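Local coordinates for protein TRAP dicarboxylate transporter-DctP subunit (Marinobacter aquaeolei, PDB 4PFI) that probably captures an organic acid solute, perhaps a dicarboxylate, in the periplasm and delivers it to a TRAP membrane transporter, at residues V36-E46 and R68-Y76. Residues are numbered along the deposited sequence; the frame is centred on the assembly and turned at random.
Sequences VTWRFALEEIE and RIEVDVFPY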
ATOM      1  N   VAL A  36      18.013  20.260 -15.156  1.00 43.99           N
ATOM      2  CA  VAL A  36      18.310  18.922 -14.653  1.00 48.33           C
ATOM      3  C   VAL A  36      17.046  18.159 -14.267  1.00 52.24           C
ATOM      4  O   VAL A  36      16.125  18.710 -13.661  1.00 49.63           O
ATOM      5  CB  VAL A  36      19.198  18.959 -13.416  1.00 45.31           C
ATOM      6  CG1 VAL A  36      19.725  17.576 -13.123  1.00 45.81           C
ATOM      7  CG2 VAL A  36      20.332  19.935 -13.604  1.00 50.72           C
ATOM      8  N   THR A  37      17.027  16.868 -14.581  1.00 51.95           N
ATOM      9  CA  THR A  37      15.786  16.105 -14.553  1.00 49.08           C
ATOM     10  C   THR A  37      15.794  14.915 -13.596  1.00 46.38           C
ATOM     11  O   THR A  37      16.713  14.093 -13.598  1.00 44.04           O
ATOM     12  CB  THR A  37      15.434  15.605 -15.962  1.00 47.58           C
ATOM     13  OG1 THR A  37      14.664  16.605 -16.637  1.00 48.34           O
ATOM     14  CG2 THR A  37      14.627  14.317 -15.894  1.00 48.90           C
ATOM     15  N   TRP A  38      14.748  14.840 -12.781  1.00 39.76           N
ATOM     16  CA  TRP A  38      14.524  13.706 -11.903  1.00 39.44           C
ATOM     17  C   TRP A  38      13.343  12.923 -12.478  1.00 40.05           C
ATOM     18  O   TRP A  38      12.309  13.506 -12.782  1.00 39.32           O
ATOM     19  CB  TRP A  38      14.200  14.174 -10.482  1.00 37.36           C
ATOM     20  CG  TRP A  38      15.362  14.732  -9.718  1.00 42.50           C
ATOM     21  CD1 TRP A  38      16.626  14.965 -10.193  1.00 48.35           C
ATOM     22  CD2 TRP A  38      15.374  15.135  -8.345  1.00 42.55           C
ATOM     23  NE1 TRP A  38      17.418  15.487  -9.202  1.00 47.74           N
ATOM     24  CE2 TRP A  38      16.675  15.605  -8.056  1.00 46.15           C
ATOM     25  CE3 TRP A  38      14.411  15.148  -7.331  1.00 43.62           C
ATOM     26  CZ2 TRP A  38      17.043  16.081  -6.794  1.00 46.90           C
ATOM     27  CZ3 TRP A  38      14.776  15.623  -6.078  1.00 47.29           C
ATOM     28  CH2 TRP A  38      16.082  16.083  -5.822  1.00 48.62           C
ATOM     29  N   ARG A  39      13.504  11.611 -12.626  1.00 39.40           N
ATOM     30  CA  ARG A  39      12.463  10.753 -13.183  1.00 38.41           C
ATOM     31  C   ARG A  39      11.779   9.951 -12.080  1.00 37.74           C
ATOM     32  O   ARG A  39      12.425   9.153 -11.401  1.00 38.88           O
ATOM     33  CB  ARG A  39      13.080   9.785 -14.186  1.00 35.95           C
ATOM     34  CG  ARG A  39      13.849  10.465 -15.286  1.00 40.66           C
ATOM     35  CD  ARG A  39      14.816   9.502 -15.958  1.00 45.49           C
ATOM     36  NE  ARG A  39      14.147   8.333 -16.530  1.00 46.68           N
ATOM     37  CZ  ARG A  39      13.414   8.357 -17.641  1.00 49.53           C
ATOM     38  NH1 ARG A  39      13.245   9.501 -18.295  1.00 48.24           N
ATOM     39  NH2 ARG A  39      12.843   7.240 -18.096  1.00 48.18           N
ATOM     40  N   PHE A  40      10.467  10.142 -11.945  1.00 35.06           N
ATOM     41  CA  PHE A  40       9.682   9.587 -10.847  1.00 31.85           C
ATOM     42  C   PHE A  40       8.597   8.646 -11.393  1.00 31.53           C
ATOM     43  O   PHE A  40       7.607   9.099 -11.949  1.00 31.53           O
ATOM     44  CB  PHE A  40       9.010  10.737 -10.080  1.00 30.97           C
ATOM     45  CG  PHE A  40       8.451  10.348  -8.727  1.00 31.78           C
ATOM     46  CD1 PHE A  40       8.270   9.026  -8.380  1.00 30.93           C
ATOM     47  CD2 PHE A  40       8.091  11.327  -7.806  1.00 31.94           C
ATOM     48  CE1 PHE A  40       7.759   8.687  -7.143  1.00 29.42           C
ATOM     49  CE2 PHE A  40       7.580  10.989  -6.570  1.00 29.76           C
ATOM     50  CZ  PHE A  40       7.412   9.669  -6.240  1.00 29.58           C
ATOM     51  N   ALA A  41       8.776   7.342 -11.226  1.00 27.98           N
ATOM     52  CA  ALA A  41       7.831   6.365 -11.765  1.00 28.01           C
ATOM     53  C   ALA A  41       6.738   5.977 -10.751  1.00 26.15           C
ATOM     54  O   ALA A  41       7.005   5.815  -9.570  1.00 25.85           O
ATOM     55  CB  ALA A  41       8.584   5.119 -12.221  1.00 28.32           C
ATOM     56  N   LEU A  42       5.513   5.801 -11.223  1.00 27.50           N
ATOM     57  CA  LEU A  42       4.406   5.417 -10.349  1.00 25.49           C
ATOM     58  C   LEU A  42       3.862   4.035 -10.724  1.00 28.21           C
ATOM     59  O   LEU A  42       3.841   3.683 -11.899  1.00 26.94           O
ATOM     60  CB  LEU A  42       3.270   6.411 -10.494  1.00 23.94           C
ATOM     61  CG  LEU A  42       3.614   7.882 -10.465  1.00 24.31           C
ATOM     62  CD1 LEU A  42       2.353   8.640 -10.691  1.00 23.93           C
ATOM     63  CD2 LEU A  42       4.258   8.268  -9.151  1.00 28.45           C
ATOM     64  N   GLU A  43       3.397   3.280  -9.729  1.00 24.54           N
ATOM     65  CA  GLU A  43       2.684   2.026  -9.980  1.00 29.08           C
ATOM     66  C   GLU A  43       1.222   2.257 -10.370  1.00 32.02           C
ATOM     67  O   GLU A  43       0.528   1.320 -10.757  1.00 35.89           O
ATOM     68  CB  GLU A  43       2.654   1.171  -8.723  1.00 24.52           C
ATOM     69  CG  GLU A  43       3.979   0.820  -8.148  1.00 23.51           C
ATOM     70  CD  GLU A  43       3.829   0.267  -6.751  1.00 30.95           C
ATOM     71  OE1 GLU A  43       3.009   0.823  -5.972  1.00 31.29           O
ATOM     72  OE2 GLU A  43       4.500  -0.743  -6.430  1.00 32.91           O
ATOM     73  N   GLU A  44       0.737   3.483 -10.215  1.00 27.10           N
ATOM     74  CA  GLU A  44      -0.693   3.747 -10.363  1.00 28.25           C
ATOM     75  C   GLU A  44      -0.966   4.830 -11.431  1.00 30.01           C
ATOM     76  O   GLU A  44      -0.072   5.588 -11.815  1.00 32.51           O
ATOM     77  CB  GLU A  44      -1.294   4.121  -8.989  1.00 25.08           C
ATOM     78  CG  GLU A  44      -1.049   3.062  -7.899  1.00 30.93           C
ATOM     79  CD  GLU A  44      -1.800   3.321  -6.568  1.00 44.68           C
ATOM     80  OE1 GLU A  44      -2.286   2.320  -5.966  1.00 49.23           O
ATOM     81  OE2 GLU A  44      -1.903   4.500  -6.108  1.00 43.56           O
ATOM     82  N   ILE A  45      -2.194   4.900 -11.922  1.00 27.07           N
ATOM     83  CA  ILE A  45      -2.523   5.846 -12.990  1.00 26.36           C
ATOM     84  C   ILE A  45      -2.812   7.253 -12.468  1.00 27.92           C
ATOM     85  O   ILE A  45      -2.775   7.522 -11.260  1.00 25.15           O
ATOM     86  CB  ILE A  45      -3.772   5.406 -13.791  1.00 29.23           C
ATOM     87  CG1 ILE A  45      -4.946   5.119 -12.845  1.00 33.20           C
ATOM     88  CG2 ILE A  45      -3.482   4.188 -14.636  1.00 23.33           C
ATOM     89  CD1 ILE A  45      -6.303   5.209 -13.519  1.00 32.76           C
ATOM     90  N   GLU A  46      -3.133   8.132 -13.410  1.00 28.58           N
ATOM     91  CA  GLU A  46      -3.487   9.513 -13.124  1.00 36.56           C
ATOM     92  C   GLU A  46      -4.754   9.563 -12.277  1.00 33.37           C
ATOM     93  O   GLU A  46      -5.715   8.833 -12.521  1.00 33.46           O
ATOM     94  CB  GLU A  46      -3.671  10.280 -14.441  1.00 43.89           C
ATOM     95  CG  GLU A  46      -2.436  10.210 -15.339  1.00 52.59           C
ATOM     96  CD  GLU A  46      -2.533  11.065 -16.601  1.00 61.70           C
ATOM     97  OE1 GLU A  46      -3.511  11.835 -16.742  1.00 65.91           O
ATOM     98  OE2 GLU A  46      -1.621  10.970 -17.460  1.00 62.79           O
ATOM     99  N   ARG A  68      16.337  24.743 -11.159  1.00 43.40           N
ATOM    100  CA  ARG A  68      17.563  23.954 -11.285  1.00 45.30           C
ATOM    101  C   ARG A  68      17.260  22.436 -11.345  1.00 48.12           C
ATOM    102  O   ARG A  68      18.061  21.647 -11.850  1.00 46.26           O
ATOM    103  CB  ARG A  68      18.501  24.273 -10.104  1.00 51.06           C
ATOM    104  CG  ARG A  68      19.879  23.621 -10.174  1.00 55.54           C
ATOM    105  CD  ARG A  68      20.459  23.314  -8.783  1.00 57.55           C
ATOM    106  NE  ARG A  68      20.773  24.517  -8.011  1.00 61.91           N
ATOM    107  CZ  ARG A  68      21.355  24.506  -6.812  1.00 61.60           C
ATOM    108  NH1 ARG A  68      21.679  23.345  -6.242  1.00 60.67           N
ATOM    109  NH2 ARG A  68      21.611  25.654  -6.182  1.00 58.54           N
ATOM    110  N   ILE A  69      16.101  22.037 -10.822  1.00 47.99           N
ATOM    111  CA  ILE A  69      15.670  20.639 -10.878  1.00 41.84           C
ATOM    112  C   ILE A  69      14.245  20.555 -11.387  1.00 36.39           C
ATOM    113  O   ILE A  69      13.346  21.167 -10.844  1.00 35.28           O
ATOM    114  CB  ILE A  69      15.775  19.946  -9.504  1.00 41.35           C
ATOM    115  CG1 ILE A  69      17.245  19.723  -9.146  1.00 42.02           C
ATOM    116  CG2 ILE A  69      15.027  18.597  -9.499  1.00 41.12           C
ATOM    117  CD1 ILE A  69      17.510  19.704  -7.653  1.00 42.47           C
ATOM    118  N   GLU A  70      14.054  19.816 -12.466  1.00 37.94           N
ATOM    119  CA  GLU A  70      12.720  19.592 -12.988  1.00 41.72           C
ATOM    120  C   GLU A  70      12.352  18.137 -12.713  1.00 41.06           C
ATOM    121  O   GLU A  70      13.232  17.275 -12.668  1.00 41.66           O
ATOM    122  CB  GLU A  70      12.674  19.877 -14.483  1.00 49.82           C
ATOM    123  CG  GLU A  70      11.278  20.216 -14.955  1.00 59.04           C
ATOM    124  CD  GLU A  70      11.080  19.976 -16.437  1.00 65.60           C
ATOM    125  OE1 GLU A  70      12.079  19.676 -17.134  1.00 66.78           O
ATOM    126  OE2 GLU A  70       9.920  20.078 -16.903  1.00 67.76           O
ATOM    127  N   VAL A  71      11.065  17.858 -12.532  1.00 37.17           N
ATOM    128  CA  VAL A  71      10.644  16.499 -12.204  1.00 36.07           C
ATOM    129  C   VAL A  71       9.664  15.968 -13.246  1.00 31.38           C
ATOM    130  O   VAL A  71       8.614  16.544 -13.489  1.00 31.66           O
ATOM    131  CB  VAL A  71      10.025  16.399 -10.780  1.00 34.17           C
ATOM    132  CG1 VAL A  71       9.635  14.971 -10.472  1.00 34.06           C
ATOM    133  CG2 VAL A  71      11.002  16.893  -9.737  1.00 35.09           C
ATOM    134  N   ASP A  72      10.027  14.859 -13.867  1.00 32.71           N
ATOM    135  CA  ASP A  72       9.143  14.218 -14.819  1.00 38.68           C
ATOM    136  C   ASP A  72       8.457  13.064 -14.129  1.00 37.40           C
ATOM    137  O   ASP A  72       9.112  12.158 -13.609  1.00 36.21           O
ATOM    138  CB  ASP A  72       9.910  13.761 -16.057  1.00 45.37           C
ATOM    139  CG  ASP A  72      10.064  14.875 -17.083  1.00 55.42           C
ATOM    140  OD1 ASP A  72      10.255  16.043 -16.673  1.00 56.59           O
ATOM    141  OD2 ASP A  72       9.979  14.588 -18.299  1.00 59.65           O
ATOM    142  N   VAL A  73       7.131  13.135 -14.087  1.00 37.71           N
ATOM    143  CA  VAL A  73       6.315  12.111 -13.453  1.00 34.52           C
ATOM    144  C   VAL A  73       5.802  11.126 -14.495  1.00 35.79           C
ATOM    145  O   VAL A  73       5.216  11.521 -15.508  1.00 37.87           O
ATOM    146  CB  VAL A  73       5.126  12.738 -12.694  1.00 31.45           C
ATOM    147  CG1 VAL A  73       4.162  11.650 -12.165  1.00 28.61           C
ATOM    148  CG2 VAL A  73       5.634  13.581 -11.557  1.00 27.47           C
ATOM    149  N   PHE A  74       6.032   9.842 -14.222  1.00 31.85           N
ATOM    150  CA  PHE A  74       5.645   8.753 -15.108  1.00 30.71           C
ATOM    151  C   PHE A  74       4.593   7.840 -14.454  1.00 31.72           C
ATOM    152  O   PHE A  74       4.928   6.874 -13.765  1.00 31.94           O
ATOM    153  CB  PHE A  74       6.880   7.943 -15.506  1.00 34.00           C
ATOM    154  CG  PHE A  74       7.892   8.739 -16.288  1.00 36.02           C
ATOM    155  CD1 PHE A  74       7.720   8.968 -17.640  1.00 36.21           C
ATOM    156  CD2 PHE A  74       8.999   9.281 -15.663  1.00 38.90           C
ATOM    157  CE1 PHE A  74       8.646   9.725 -18.360  1.00 38.69           C
ATOM    158  CE2 PHE A  74       9.930  10.034 -16.381  1.00 40.87           C
ATOM    159  CZ  PHE A  74       9.746  10.252 -17.728  1.00 39.11           C
ATOM    160  N   PRO A  75       3.311   8.160 -14.662  1.00 29.18           N
ATOM    161  CA  PRO A  75       2.208   7.285 -14.243  1.00 28.56           C
ATOM    162  C   PRO A  75       2.185   5.969 -15.014  1.00 29.32           C
ATOM    163  O   PRO A  75       2.711   5.870 -16.122  1.00 30.43           O
ATOM    164  CB  PRO A  75       0.950   8.103 -14.562  1.00 31.31           C
ATOM    165  CG  PRO A  75       1.406   9.206 -15.499  1.00 33.86           C
ATOM    166  CD  PRO A  75       2.848   9.453 -15.195  1.00 27.53           C
ATOM    167  N   TYR A  76       1.572   4.969 -14.392  1.00 31.85           N
ATOM    168  CA  TYR A  76       1.412   3.631 -14.962  1.00 34.24           C
ATOM    169  C   TYR A  76       0.844   3.634 -16.384  1.00 32.57           C
ATOM    170  O   TYR A  76      -0.202   4.225 -16.648  1.00 30.35           O
ATOM    171  CB  TYR A  76       0.513   2.797 -14.055  1.00 35.82           C
ATOM    172  CG  TYR A  76       0.400   1.361 -14.499  1.00 38.98           C
ATOM    173  CD1 TYR A  76       1.315   0.403 -14.059  1.00 41.22           C
ATOM    174  CD2 TYR A  76      -0.620   0.956 -15.353  1.00 37.87           C
ATOM    175  CE1 TYR A  76       1.215  -0.921 -14.458  1.00 44.97           C
ATOM    176  CE2 TYR A  76      -0.731  -0.369 -15.757  1.00 45.09           C
ATOM    177  CZ  TYR A  76       0.193  -1.307 -15.310  1.00 49.70           C
ATOM    178  OH  TYR A  76       0.086  -2.635 -15.718  1.00 54.01           O
TER
HETATM  179  O   HOH W   1       5.475   4.170 -14.022  1.00 19.68           O
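Trp38 and Ile69 pack against each other where the two segments begin to pair. Ile69 lies just before strand 70-74, which runs parallel to strand 37-41. The CG2 methyl of Ile69 sits over the five-membered ring of Trp38, 3.7 Å from its centroid, a CH-pi contact. This branch is anti to the backbone N of Ile69, which lifts it onto the indole. The CD1 end of Ile69 reaches on to CZ2 of Trp38, at 3.8 Å. An alanine in place of Trp38 would probably leave the CG2 and CD1 methyls of Ile69 without the indole they pack on and open a gap beside them. Past the end of strand 37-41, Leu42 turns toward the other segment, and its CD1 sits between Val73 CG1, 3.8 Å away, and CA of Pro75. On the face of Arg39 and Phe74, the ring rim at CE2 lies over the guanidinium, their planes 46° apart. Arg39 NH1 comes within 3.6 Å of Phe74 CZ, while its NE is held by Ser93 O. Backbone hydrogen bonds join the two segments from Val36 O to Leu42 N. A water bridges Leu42 O and Phe74 O, and Tyr76 N bonds to Glu44 O beyond the strands. The pair belongs to a right-handed beta-alpha-beta unit whose crossover is helix 49-65. That helix and helix 263-296 cover Ile69, Trp255 meets Trp38 edge-to-face, and strand 96-99 pairs with the other side of strand 37-41.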